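Local atomic coordinates of putative xanthine dehydrogenase YAGS fad-binding subunit (Escherichia coli, PDB entry 5G5G), a protein that probably carries the molybdenum centre of a periplasmic aldehyde oxidase, holding a pterin cytosine dinucleotide cofactor and oxidising aldehydes to carboxylic acids. Residues G55-K60 against A132-N137; D69-A74 against S128-H133; H109-L114 against P276-H281; G139-A144 against L341-G346. All coordinates share one frame; numbering follows the deposited sequence. Where two conformers were deposited one is given.

Interaction 1: G55-K60 against A132-N137; sequences GSAIAK and AHYRRN
Ala57 N gives its hydrogen to Tyr134 OH at 2.9 Å, nearly straight at 167°, tying the loop 55-60 to strand 131-136. A second direct hydrogen bond lies just past the strand, where Asn137 N meets Lys60 O at 2.9 Å, approaching 34° out of the carbonyl plane. The apolar part belongs mainly to Ile58. Its CG1 stands between the backbone N and the carbonyl carbon (chi1 69°) and carries CD1 alongside the phenol ring, with Ile58 CD1 3.6 Å from Tyr134 CD2. Ile58 CG2 lies over one face of the Tyr134 ring in a CH-pi contact, 4.2 Å from its centroid, and also over a face of the Arg136 guanidinium.

This belongs to the a/b hammerhead domain: the loop leads from strand 49-55 into strand 61-67, the antiparallel neighbour of 131-136. A leucine in place of Tyr134 would probably leave Ala57 N without its acceptor and Ile58 CG2 without a ring face to pack on.

Water supplies the third kind of contact. Arg136 donates to three waters, which lead to Ala57 O, to Ala59 N and to Lys60 O; the shortest link runs from Arg136 NH1 to water 2, 2.7 Å.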
loop_
_atom_site.group_PDB
_atom_site.type_symbol
_atom_site.label_atom_id
_atom_site.label_comp_id
_atom_site.label_asym_id
_atom_site.label_seq_id
_atom_site.Cartn_x
_atom_site.Cartn_y
_atom_site.Cartn_z
ATOM N N GLY C 55 5.909 -14.420 15.768
ATOM C CA GLY C 55 7.160 -13.894 15.195
ATOM C C GLY C 55 8.172 -13.508 16.250
ATOM O O GLY C 55 7.814 -13.262 17.405
ATOM N N SER C 56 9.448 -13.546 15.879
ATOM C CA SER C 56 10.515 -13.213 16.811
ATOM C C SER C 56 10.340 -11.814 17.396
ATOM O O SER C 56 10.106 -10.819 16.672
ATOM C CB SER C 56 11.870 -13.244 16.124
ATOM O OG SER C 56 12.858 -12.876 17.087
ATOM N N ALA C 57 10.528 -11.734 18.699
ATOM C CA ALA C 57 10.490 -10.454 19.419
ATOM C C ALA C 57 11.833 -9.701 19.354
ATOM O O ALA C 57 11.892 -8.531 19.755
ATOM C CB ALA C 57 10.057 -10.655 20.863
ATOM N N ILE C 58 12.884 -10.355 18.878
ATOM C CA ILE C 58 14.159 -9.721 18.741
ATOM C C ILE C 58 14.660 -9.791 17.316
ATOM O O ILE C 58 14.281 -10.689 16.517
ATOM C CB ILE C 58 15.236 -10.311 19.664
ATOM C CG1 ILE C 58 15.636 -11.713 19.255
ATOM C CG2 ILE C 58 14.781 -10.296 21.108
ATOM C CD1 ILE C 58 16.798 -12.254 20.022
ATOM N N ALA C 59 15.575 -8.867 17.000
ATOM C CA ALA C 59 16.189 -8.858 15.674
ATOM C C ALA C 59 17.103 -10.033 15.466
ATOM O O ALA C 59 17.143 -10.604 14.365
ATOM C CB ALA C 59 16.994 -7.581 15.458
ATOM N N LYS C 60 17.874 -10.397 16.492
ATOM C CA LYS C 60 19.022 -11.275 16.257
ATOM C C LYS C 60 19.574 -11.858 17.552
ATOM O O LYS C 60 19.759 -11.123 18.554
ATOM C CB LYS C 60 20.182 -10.504 15.573
ATOM C CG LYS C 60 21.339 -11.409 15.124
ATOM C CD LYS C 60 22.629 -10.712 14.712
ATOM C CE LYS C 60 23.498 -11.751 14.023
ATOM N NZ LYS C 60 24.717 -11.211 13.392
ATOM N N ALA C 132 8.360 -17.345 24.499
ATOM C CA ALA C 132 9.674 -17.346 23.835
ATOM C C ALA C 132 10.670 -16.578 24.681
ATOM O O ALA C 132 10.372 -15.464 25.089
ATOM C CB ALA C 132 9.591 -16.711 22.484
ATOM N N HIS C 133 11.807 -17.169 24.988
ATOM C CA HIS C 133 12.869 -16.418 25.647
ATOM C C HIS C 133 14.133 -16.485 24.795
ATOM O O HIS C 133 14.455 -17.510 24.144
ATOM C CB HIS C 133 13.116 -16.866 27.097
ATOM C CG HIS C 133 11.922 -16.733 27.996
ATOM N ND1 HIS C 133 11.596 -17.688 28.932
ATOM C CD2 HIS C 133 10.980 -15.762 28.106
ATOM C CE1 HIS C 133 10.497 -17.318 29.571
ATOM N NE2 HIS C 133 10.103 -16.153 29.086
ATOM N N TYR C 134 14.855 -15.368 24.841
ATOM C CA TYR C 134 15.968 -15.058 23.949
ATOM C C TYR C 134 17.247 -14.552 24.649
ATOM O O TYR C 134 17.191 -13.966 25.743
ATOM C CB TYR C 134 15.567 -13.933 23.006
ATOM C CG TYR C 134 14.243 -14.053 22.305
ATOM C CD1 TYR C 134 13.059 -13.632 22.924
ATOM C CD2 TYR C 134 14.182 -14.506 20.991
ATOM C CE1 TYR C 134 11.834 -13.699 22.275
ATOM C CE2 TYR C 134 12.977 -14.573 20.327
ATOM C CZ TYR C 134 11.814 -14.150 20.960
ATOM O OH TYR C 134 10.623 -14.180 20.293
ATOM N N ARG C 135 18.351 -14.758 23.938
ATOM C CA ARG C 135 19.662 -14.149 24.187
ATOM C C ARG C 135 19.980 -13.309 22.938
ATOM O O ARG C 135 20.240 -13.861 21.874
ATOM C CB ARG C 135 20.700 -15.257 24.354
ATOM C CG ARG C 135 22.121 -14.791 24.667
ATOM C CD ARG C 135 22.278 -14.358 26.122
ATOM N NE ARG C 135 23.559 -13.651 26.333
ATOM C CZ ARG C 135 24.423 -13.862 27.338
ATOM N NH1 ARG C 135 24.189 -14.753 28.307
ATOM N NH2 ARG C 135 25.544 -13.148 27.394
ATOM N N ARG C 136 19.942 -11.987 23.068
ATOM C CA ARG C 136 20.298 -11.135 21.938
ATOM C C ARG C 136 21.751 -11.265 21.591
ATOM O O ARG C 136 22.610 -11.503 22.474
ATOM C CB ARG C 136 20.069 -9.680 22.271
ATOM C CG ARG C 136 18.652 -9.270 22.521
ATOM C CD ARG C 136 18.643 -7.756 22.725
ATOM N NE ARG C 136 17.274 -7.295 22.937
ATOM C CZ ARG C 136 16.410 -6.980 21.978
ATOM N NH1 ARG C 136 16.744 -7.054 20.688
ATOM N NH2 ARG C 136 15.193 -6.565 22.333
ATOM N N ASN C 137 22.067 -11.144 20.305
ATOM C CA ASN C 137 23.447 -11.027 19.851
ATOM C C ASN C 137 23.568 -9.679 19.161
ATOM O O ASN C 137 22.555 -9.070 18.809
ATOM C CB ASN C 137 23.837 -12.173 18.912
ATOM C CG ASN C 137 23.872 -13.530 19.613
ATOM O OD1 ASN C 137 23.609 -13.647 20.824
ATOM N ND2 ASN C 137 24.170 -14.567 18.847
HETATM O O HOH W 1 13.018 -5.757 20.163
HETATM O O HOH W 2 15.203 -6.263 18.587
HETATM O O HOH W 3 18.725 -8.540 19.056
#

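Interaction 2: D69-A74 against S128-H133; sequences DAAQKA and SLVQAH
Leu129 is the bump here, and three alanines, Ala70, Ala71 and Ala74, form the shallow hollow that receives it. Leu129 CB settles against the short helical turn 69-72, 4.1 Å from Ala70 CB and 4.0 Å from Ala71 N. From there the side chain runs on along the turn: with CD1 extended away from CA (chi2 -178°), the methyl reaches the far end of the hollow, where Leu129 CD1 lies 3.7 Å from Ala70 O and 3.9 Å from Ala74 CB. The alanines are small enough to let the leucine come close to the helix backbone itself.

A second, smaller fit lies beside the first. Val130 points away from the helix at its CB, yet one branch still touches, Val130 CG2 to Ala71 CB at 3.8 Å; the valine also packs on Leu66 and Val115.

Both segments belong to the a/b hammerhead domain. Helix 69-72 follows strand 61-67, while Leu129 and Val130 lie on the short link from helix 120-127 into strand 131-136, the partner of 61-67. The chain of another protein in the assembly packs on Ala70, Ala74 and Leu129.

Polar linkage across the contact comes through water 4, which accepts from Ala71 N at 3.0 Å and donates to Leu129 O at 2.8 Å, bridging the two backbones beside the leucine.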
loop_
_atom_site.group_PDB
_atom_site.type_symbol
_atom_site.label_atom_id
_atom_site.label_comp_id
_atom_site.label_asym_id
_atom_site.label_seq_id
_atom_site.Cartn_x
_atom_site.Cartn_y
_atom_site.Cartn_z
ATOM N N ASP C 69 3.123 -24.991 26.341
ATOM C CA ASP C 69 2.116 -25.655 27.162
ATOM C C ASP C 69 0.894 -24.770 27.392
ATOM O O ASP C 69 -0.262 -25.242 27.278
ATOM C CB ASP C 69 2.623 -26.100 28.550
ATOM C CG ASP C 69 3.460 -27.395 28.531
ATOM O OD1 ASP C 69 3.747 -27.978 27.507
ATOM O OD2 ASP C 69 3.824 -27.851 29.628
ATOM N N ALA C 70 1.129 -23.495 27.720
ATOM C CA ALA C 70 -0.026 -22.625 27.968
ATOM C C ALA C 70 -0.890 -22.442 26.727
ATOM O O ALA C 70 -2.134 -22.399 26.836
ATOM C CB ALA C 70 0.408 -21.274 28.518
ATOM N N ALA C 71 -0.242 -22.281 25.568
ATOM C CA ALA C 71 -0.934 -22.168 24.310
ATOM C C ALA C 71 -1.697 -23.435 23.976
ATOM O O ALA C 71 -2.830 -23.380 23.563
ATOM C CB ALA C 71 0.019 -21.818 23.211
ATOM N N GLN C 72 -1.083 -24.599 24.200
ATOM C CA GLN C 72 -1.726 -25.872 23.957
ATOM C C GLN C 72 -2.976 -26.066 24.766
ATOM O O GLN C 72 -3.915 -26.694 24.288
ATOM C CB GLN C 72 -0.714 -26.993 24.250
ATOM C CG GLN C 72 -1.210 -28.396 23.981
ATOM C CD GLN C 72 -1.477 -28.632 22.498
ATOM O OE1 GLN C 72 -0.742 -28.224 21.649
ATOM N NE2 GLN C 72 -2.586 -29.273 22.217
ATOM N N LYS C 73 -3.011 -25.511 25.970
ATOM C CA LYS C 73 -4.128 -25.640 26.851
ATOM C C LYS C 73 -5.206 -24.587 26.621
ATOM O O LYS C 73 -6.275 -24.708 27.229
ATOM C CB LYS C 73 -3.679 -25.598 28.304
ATOM C CG LYS C 73 -2.860 -26.823 28.714
ATOM C CD LYS C 73 -2.498 -26.757 30.190
ATOM C CE LYS C 73 -1.483 -25.637 30.405
ATOM N NZ LYS C 73 -1.063 -25.563 31.817
ATOM N N ALA C 74 -4.944 -23.612 25.748
ATOM C CA ALA C 74 -5.880 -22.508 25.519
ATOM C C ALA C 74 -7.122 -23.015 24.757
ATOM O O ALA C 74 -7.084 -24.064 24.090
ATOM C CB ALA C 74 -5.208 -21.361 24.827
ATOM N N SER C 128 -0.672 -15.377 21.882
ATOM C CA SER C 128 -0.102 -14.515 22.920
ATOM C C SER C 128 0.493 -15.273 24.060
ATOM O O SER C 128 1.220 -14.710 24.823
ATOM C CB SER C 128 -1.176 -13.613 23.595
ATOM O OG SER C 128 -1.900 -13.038 22.577
ATOM N N LEU C 129 0.058 -16.513 24.248
ATOM C CA LEU C 129 0.559 -17.336 25.341
ATOM C C LEU C 129 1.856 -18.125 25.045
ATOM O O LEU C 129 2.414 -18.702 25.972
ATOM C CB LEU C 129 -0.514 -18.328 25.791
ATOM C CG LEU C 129 -1.861 -17.710 26.145
ATOM C CD1 LEU C 129 -2.847 -18.773 26.629
ATOM C CD2 LEU C 129 -1.651 -16.662 27.203
ATOM N N VAL C 130 2.304 -18.160 23.798
ATOM C CA VAL C 130 3.513 -18.881 23.460
ATOM C C VAL C 130 4.674 -18.150 24.169
ATOM O O VAL C 130 4.807 -16.959 23.985
ATOM C CB VAL C 130 3.698 -18.944 21.942
ATOM C CG1 VAL C 130 5.067 -19.495 21.555
ATOM C CG2 VAL C 130 2.603 -19.825 21.348
ATOM N N GLN C 131 5.499 -18.870 24.909
ATOM C CA GLN C 131 6.517 -18.260 25.783
ATOM C C GLN C 131 7.860 -18.417 25.066
ATOM O O GLN C 131 8.459 -19.476 25.081
ATOM C CB GLN C 131 6.466 -18.959 27.145
ATOM C CG GLN C 131 7.526 -18.552 28.152
ATOM C CD GLN C 131 7.433 -19.327 29.480
ATOM O OE1 GLN C 131 6.425 -19.215 30.196
ATOM N NE2 GLN C 131 8.470 -20.134 29.816
ATOM N N ALA C 132 8.360 -17.345 24.499
ATOM C CA ALA C 132 9.674 -17.346 23.835
ATOM C C ALA C 132 10.670 -16.578 24.681
ATOM O O ALA C 132 10.372 -15.464 25.089
ATOM C CB ALA C 132 9.591 -16.711 22.484
ATOM N N HIS C 133 11.807 -17.169 24.988
ATOM C CA HIS C 133 12.869 -16.418 25.647
ATOM C C HIS C 133 14.133 -16.485 24.795
ATOM O O HIS C 133 14.455 -17.510 24.144
ATOM C CB HIS C 133 13.116 -16.866 27.097
ATOM C CG HIS C 133 11.922 -16.733 27.996
ATOM N ND1 HIS C 133 11.596 -17.688 28.932
ATOM C CD2 HIS C 133 10.980 -15.762 28.106
ATOM C CE1 HIS C 133 10.497 -17.318 29.571
ATOM N NE2 HIS C 133 10.103 -16.153 29.086
HETATM O O HOH W 4 2.597 -21.479 25.707
#

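Interaction 3: H109-L114 against P276-H281; sequences HQAIAL and PNNTTH
The carbonyl of His109 receives an almost perfectly straight bond from a side-chain amide: Asn278 ND2 to His109 O is 2.8 Å, with 179° at the hydrogen, and the oxygen lies in the amide plane of Asn278. Just as striking, His109 has a left-handed backbone, with phi at 63°, uncommon for a residue with a side chain. Asn278 reaches across because its CG is anti to the backbone N (chi1 177°). The other end of the amide is held too, with OD1 bonded to Ser250 OG, which should fix which way round the amide sits.

The second hydrogen of Asn278 ND2 goes to water 6 at 2.9 Å. Ala111 N also donates to this water, so two donors that stand 3.5 Å apart, Ala111 N and Asn278 ND2, share one acceptor instead of facing each other directly.

The contact joins the start of strand 111-117, in the hammerhead domain, to the end of helix 275-278, in the molybdopterin cofactor-binding domain. One step further along the strand, Ile112 and Ala113 both face Val54 in a classic beta bulge.

Asn277 deals with the histidine side chain. Asn277 CB packs at 3.8 Å against His109 CB, and water 5 sits in the plane of the imidazole at its edge, 2.8 Å from His109 ND1, while accepting from both Asn277 N and Asn277 ND2. Asn277 OD1 is bound to Phe651 N, and His654 meets the His109 ring edge-to-face.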
loop_
_atom_site.group_PDB
_atom_site.type_symbol
_atom_site.label_atom_id
_atom_site.label_comp_id
_atom_site.label_asym_id
_atom_site.label_seq_id
_atom_site.Cartn_x
_atom_site.Cartn_y
_atom_site.Cartn_z
ATOM N N HIS C 109 10.666 -10.422 13.780
ATOM C CA HIS C 109 9.422 -11.025 13.212
ATOM C C HIS C 109 9.610 -12.252 12.345
ATOM O O HIS C 109 8.661 -12.715 11.715
ATOM C CB HIS C 109 8.526 -10.001 12.509
ATOM C CG HIS C 109 7.746 -9.149 13.440
ATOM N ND1 HIS C 109 6.973 -8.120 12.990
ATOM C CD2 HIS C 109 7.601 -9.162 14.793
ATOM C CE1 HIS C 109 6.351 -7.545 13.992
ATOM N NE2 HIS C 109 6.723 -8.151 15.105
ATOM N N GLN C 110 10.772 -12.886 12.375
ATOM C CA GLN C 110 10.905 -14.182 11.742
ATOM C C GLN C 110 9.984 -15.183 12.418
ATOM O O GLN C 110 9.877 -15.186 13.659
ATOM C CB GLN C 110 12.351 -14.670 11.825
ATOM C CG GLN C 110 12.603 -16.059 11.223
ATOM C CD GLN C 110 14.085 -16.412 11.285
ATOM O OE1 GLN C 110 14.796 -16.033 12.235
ATOM N NE2 GLN C 110 14.571 -17.107 10.251
ATOM N N ALA C 111 9.274 -15.975 11.623
ATOM C CA ALA C 111 8.297 -16.880 12.219
ATOM C C ALA C 111 8.990 -17.913 13.119
ATOM O O ALA C 111 9.997 -18.519 12.716
ATOM C CB ALA C 111 7.507 -17.589 11.167
ATOM N N ILE C 112 8.467 -18.123 14.326
ATOM C CA ILE C 112 9.016 -19.130 15.251
ATOM C C ILE C 112 8.022 -20.176 15.717
ATOM O O ILE C 112 8.417 -21.200 16.291
ATOM C CB ILE C 112 9.756 -18.520 16.459
ATOM C CG1 ILE C 112 8.797 -17.656 17.308
ATOM C CG2 ILE C 112 10.949 -17.729 15.965
ATOM C CD1 ILE C 112 9.406 -17.164 18.612
ATOM N N ALA C 113 6.737 -19.912 15.533
ATOM C CA ALA C 113 5.715 -20.866 15.926
ATOM C C ALA C 113 4.404 -20.547 15.200
ATOM O O ALA C 113 4.230 -19.437 14.640
ATOM C CB ALA C 113 5.507 -20.899 17.437
ATOM N N LEU C 114 3.515 -21.547 15.186
ATOM C CA LEU C 114 2.157 -21.360 14.651
ATOM C C LEU C 114 1.186 -22.054 15.575
ATOM O O LEU C 114 1.329 -23.239 15.823
ATOM C CB LEU C 114 2.008 -21.944 13.240
ATOM C CG LEU C 114 0.619 -21.726 12.602
ATOM C CD1 LEU C 114 0.617 -20.411 11.836
ATOM C CD2 LEU C 114 0.225 -22.897 11.722
ATOM N N PRO C 276 5.736 -6.245 7.157
ATOM C CA PRO C 276 6.934 -5.505 6.736
ATOM C C PRO C 276 8.289 -6.056 7.251
ATOM O O PRO C 276 9.293 -5.974 6.516
ATOM C CB PRO C 276 6.643 -4.080 7.198
ATOM C CG PRO C 276 5.167 -3.990 7.156
ATOM C CD PRO C 276 4.704 -5.341 7.670
ATOM N N ASN C 277 8.324 -6.600 8.488
ATOM C CA ASN C 277 9.508 -7.265 9.015
ATOM C C ASN C 277 9.574 -8.766 8.744
ATOM O O ASN C 277 10.670 -9.295 8.607
ATOM C CB ASN C 277 9.738 -6.989 10.525
ATOM C CG ASN C 277 10.089 -5.565 10.814
ATOM O OD1 ASN C 277 11.248 -5.143 10.667
ATOM N ND2 ASN C 277 9.111 -4.799 11.186
ATOM N N ASN C 278 8.424 -9.472 8.675
ATOM C CA ASN C 278 8.472 -10.926 8.435
ATOM C C ASN C 278 8.911 -11.270 7.017
ATOM O O ASN C 278 9.625 -12.261 6.822
ATOM C CB ASN C 278 7.114 -11.604 8.690
ATOM C CG ASN C 278 7.159 -13.074 8.366
ATOM O OD1 ASN C 278 6.735 -13.503 7.296
ATOM N ND2 ASN C 278 7.748 -13.861 9.296
ATOM N N THR C 279 8.476 -10.461 6.046
ATOM C CA THR C 279 8.631 -10.814 4.643
ATOM C C THR C 279 9.877 -10.094 4.097
ATOM O O THR C 279 10.860 -10.007 4.796
ATOM C CB THR C 279 7.388 -10.553 3.801
ATOM O OG1 THR C 279 7.033 -9.162 3.703
ATOM C CG2 THR C 279 6.183 -11.281 4.423
ATOM N N THR C 280 9.835 -9.627 2.854
ATOM C CA THR C 280 10.993 -8.974 2.276
ATOM C C THR C 280 10.705 -7.477 2.068
ATOM O O THR C 280 9.553 -7.039 2.139
ATOM C CB THR C 280 11.370 -9.593 0.940
ATOM O OG1 THR C 280 10.357 -9.367 -0.033
ATOM C CG2 THR C 280 11.584 -11.084 1.094
ATOM N N HIS C 281 11.781 -6.762 1.785
ATOM C CA HIS C 281 11.724 -5.362 1.497
ATOM C C HIS C 281 12.743 -4.963 0.404
ATOM O O HIS C 281 13.716 -5.625 0.269
ATOM C CB HIS C 281 12.129 -4.530 2.743
ATOM C CG HIS C 281 13.495 -4.855 3.268
ATOM N ND1 HIS C 281 14.603 -4.098 2.983
ATOM C CD2 HIS C 281 13.931 -5.880 4.035
ATOM C CE1 HIS C 281 15.665 -4.648 3.530
ATOM N NE2 HIS C 281 15.284 -5.729 4.179
HETATM O O HOH W 5 6.543 -6.325 10.857
HETATM O O HOH W 6 9.557 -16.103 8.767
#

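Interaction 4: G139-A144 against L341-G346; sequences GAYSLA and LDLPEG
The backbones come closest at Ala140 and Leu341, CA to CA 5.0 Å, and just beyond that point Asp342 N donates to Ala140 O at 2.8 Å. The Asp342 side chain takes up the other polar atom of the same residue: Ala140 N donates at 3.0 Å and 164° to Asp342 OD2, which accepts with its anti lone pair. Tyr141 turns its ring back over the carbonyl carbon of Gly139 and brings its edge to the aspartate backbone, with Tyr141 CE1 3.4 Å from Asp342 O, which lies in the ring plane; Leu343 CD2 touches the same ring at Tyr141 CD1, 4.1 Å away.

Leu341 CD2 rests on Ala140 O at 3.6 Å, and its CD1 reaches Leu143 CB. The contact thus joins the approach to helix 143-147, which Ser142 N-caps through Asp145 N, to the loop after strand 331-340 of the cofactor-binding domain.

Outside the two segments, Lys60 NZ lies near Asp342 OD1 as a long, weak ion pair. A leucine in place of Asp342 would probably leave Ala140 N without its acceptor and remove the weak counter-charge of Lys60. Together, the lysine and the amide at OD2 would favour an ionised carboxylate.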
loop_
_atom_site.group_PDB
_atom_site.type_symbol
_atom_site.label_atom_id
_atom_site.label_comp_id
_atom_site.label_asym_id
_atom_site.label_seq_id
_atom_site.Cartn_x
_atom_site.Cartn_y
_atom_site.Cartn_z
ATOM N N GLY C 139 24.193 -7.086 16.334
ATOM C CA GLY C 139 23.902 -7.039 14.919
ATOM C C GLY C 139 24.322 -5.726 14.275
ATOM O O GLY C 139 24.694 -4.789 14.943
ATOM N N ALA C 140 24.247 -5.698 12.956
ATOM C CA ALA C 140 24.569 -4.527 12.129
ATOM C C ALA C 140 23.330 -4.130 11.421
ATOM O O ALA C 140 22.760 -4.921 10.647
ATOM C CB ALA C 140 25.654 -4.841 11.112
ATOM N N TYR C 141 22.880 -2.903 11.720
ATOM C CA TYR C 141 21.629 -2.413 11.250
ATOM C C TYR C 141 21.672 -1.155 10.461
ATOM O O TYR C 141 20.652 -0.760 9.969
ATOM C CB TYR C 141 20.651 -2.259 12.410
ATOM C CG TYR C 141 20.548 -3.517 13.207
ATOM C CD1 TYR C 141 19.963 -4.656 12.649
ATOM C CD2 TYR C 141 21.030 -3.581 14.514
ATOM C CE1 TYR C 141 19.870 -5.829 13.385
ATOM C CE2 TYR C 141 20.941 -4.734 15.261
ATOM C CZ TYR C 141 20.363 -5.851 14.694
ATOM O OH TYR C 141 20.314 -6.988 15.464
ATOM N N SER C 142 22.842 -0.521 10.329
ATOM C CA SER C 142 22.970 0.714 9.642
ATOM C C SER C 142 23.804 0.584 8.369
ATOM O O SER C 142 25.003 0.431 8.425
ATOM C CB SER C 142 23.659 1.759 10.540
ATOM O OG SER C 142 23.992 2.895 9.762
ATOM N N LEU C 143 23.168 0.732 7.220
ATOM C CA LEU C 143 23.873 0.676 5.952
ATOM C C LEU C 143 24.965 1.738 5.940
ATOM O O LEU C 143 26.088 1.484 5.489
ATOM C CB LEU C 143 22.964 0.911 4.756
ATOM C CG LEU C 143 23.576 1.003 3.360
ATOM C CD1 LEU C 143 24.294 -0.310 3.040
ATOM C CD2 LEU C 143 22.535 1.335 2.300
ATOM N N ALA C 144 24.612 2.930 6.390
ATOM C CA ALA C 144 25.604 4.030 6.406
ATOM C C ALA C 144 26.839 3.697 7.212
ATOM O O ALA C 144 27.973 3.952 6.772
ATOM C CB ALA C 144 24.959 5.308 6.906
ATOM N N LEU C 341 23.852 -6.912 6.728
ATOM C CA LEU C 341 22.942 -6.283 7.687
ATOM C C LEU C 341 22.005 -7.349 8.203
ATOM O O LEU C 341 21.536 -8.146 7.410
ATOM C CB LEU C 341 22.119 -5.138 7.083
ATOM C CG LEU C 341 22.851 -3.890 6.501
ATOM C CD1 LEU C 341 21.867 -2.940 5.845
ATOM C CD2 LEU C 341 23.632 -3.191 7.615
ATOM N N ASP C 342 21.681 -7.266 9.498
ATOM C CA ASP C 342 20.818 -8.212 10.172
ATOM C C ASP C 342 19.388 -7.725 10.265
ATOM O O ASP C 342 18.653 -8.112 11.161
ATOM C CB ASP C 342 21.388 -8.485 11.574
ATOM C CG ASP C 342 22.762 -9.098 11.505
ATOM O OD1 ASP C 342 22.809 -10.236 11.006
ATOM O OD2 ASP C 342 23.780 -8.413 11.863
ATOM N N LEU C 343 18.999 -6.817 9.383
ATOM C CA LEU C 343 17.613 -6.478 9.173
ATOM C C LEU C 343 16.915 -7.642 8.457
ATOM O O LEU C 343 17.562 -8.605 8.047
ATOM C CB LEU C 343 17.533 -5.230 8.321
ATOM C CG LEU C 343 17.981 -3.925 8.971
ATOM C CD1 LEU C 343 18.136 -2.838 7.928
ATOM C CD2 LEU C 343 17.006 -3.474 10.050
ATOM N N PRO C 344 15.581 -7.566 8.302
ATOM C CA PRO C 344 14.894 -8.582 7.514
ATOM C C PRO C 344 15.470 -8.709 6.082
ATOM O O PRO C 344 16.245 -7.811 5.641
ATOM C CB PRO C 344 13.451 -8.087 7.524
ATOM C CG PRO C 344 13.327 -7.447 8.902
ATOM C CD PRO C 344 14.621 -6.661 8.975
ATOM N N GLU C 345 15.137 -9.803 5.426
ATOM C CA GLU C 345 15.675 -10.115 4.095
ATOM C C GLU C 345 15.313 -9.025 3.085
ATOM O O GLU C 345 14.142 -8.758 2.840
ATOM C CB GLU C 345 15.108 -11.436 3.557
ATOM C CG GLU C 345 15.721 -11.935 2.254
ATOM C CD GLU C 345 15.085 -13.228 1.804
ATOM O OE1 GLU C 345 15.208 -14.247 2.532
ATOM O OE2 GLU C 345 14.497 -13.236 0.710
ATOM N N GLY C 346 16.329 -8.480 2.434
ATOM C CA GLY C 346 16.160 -7.626 1.294
ATOM C C GLY C 346 15.914 -8.473 0.060
ATOM O O GLY C 346 16.535 -9.529 -0.136
#

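In the fold
Interactions 1 and 2 lie wholly within the hammerhead domain, their centres about 16 Å apart, and both use strand 131-136, interaction 2 at its start and interaction 1 at its end. Interaction 3 joins a hammerhead strand to the cofactor-binding domain; interaction 4 brings the chain just after strand 131-136 against a loop of that domain. Along the chain, interactions 1 and 2 close before 4 opens, while the segments of 3 alternate with those of all the others. Interactions 1, 3 and 4 touch one another, 1 and 3 with centres about 12 Å apart, and form one connected cluster beside the hammerhead strands. Interaction 2 lies farther out, its centre about 30 Å from that of interaction 4.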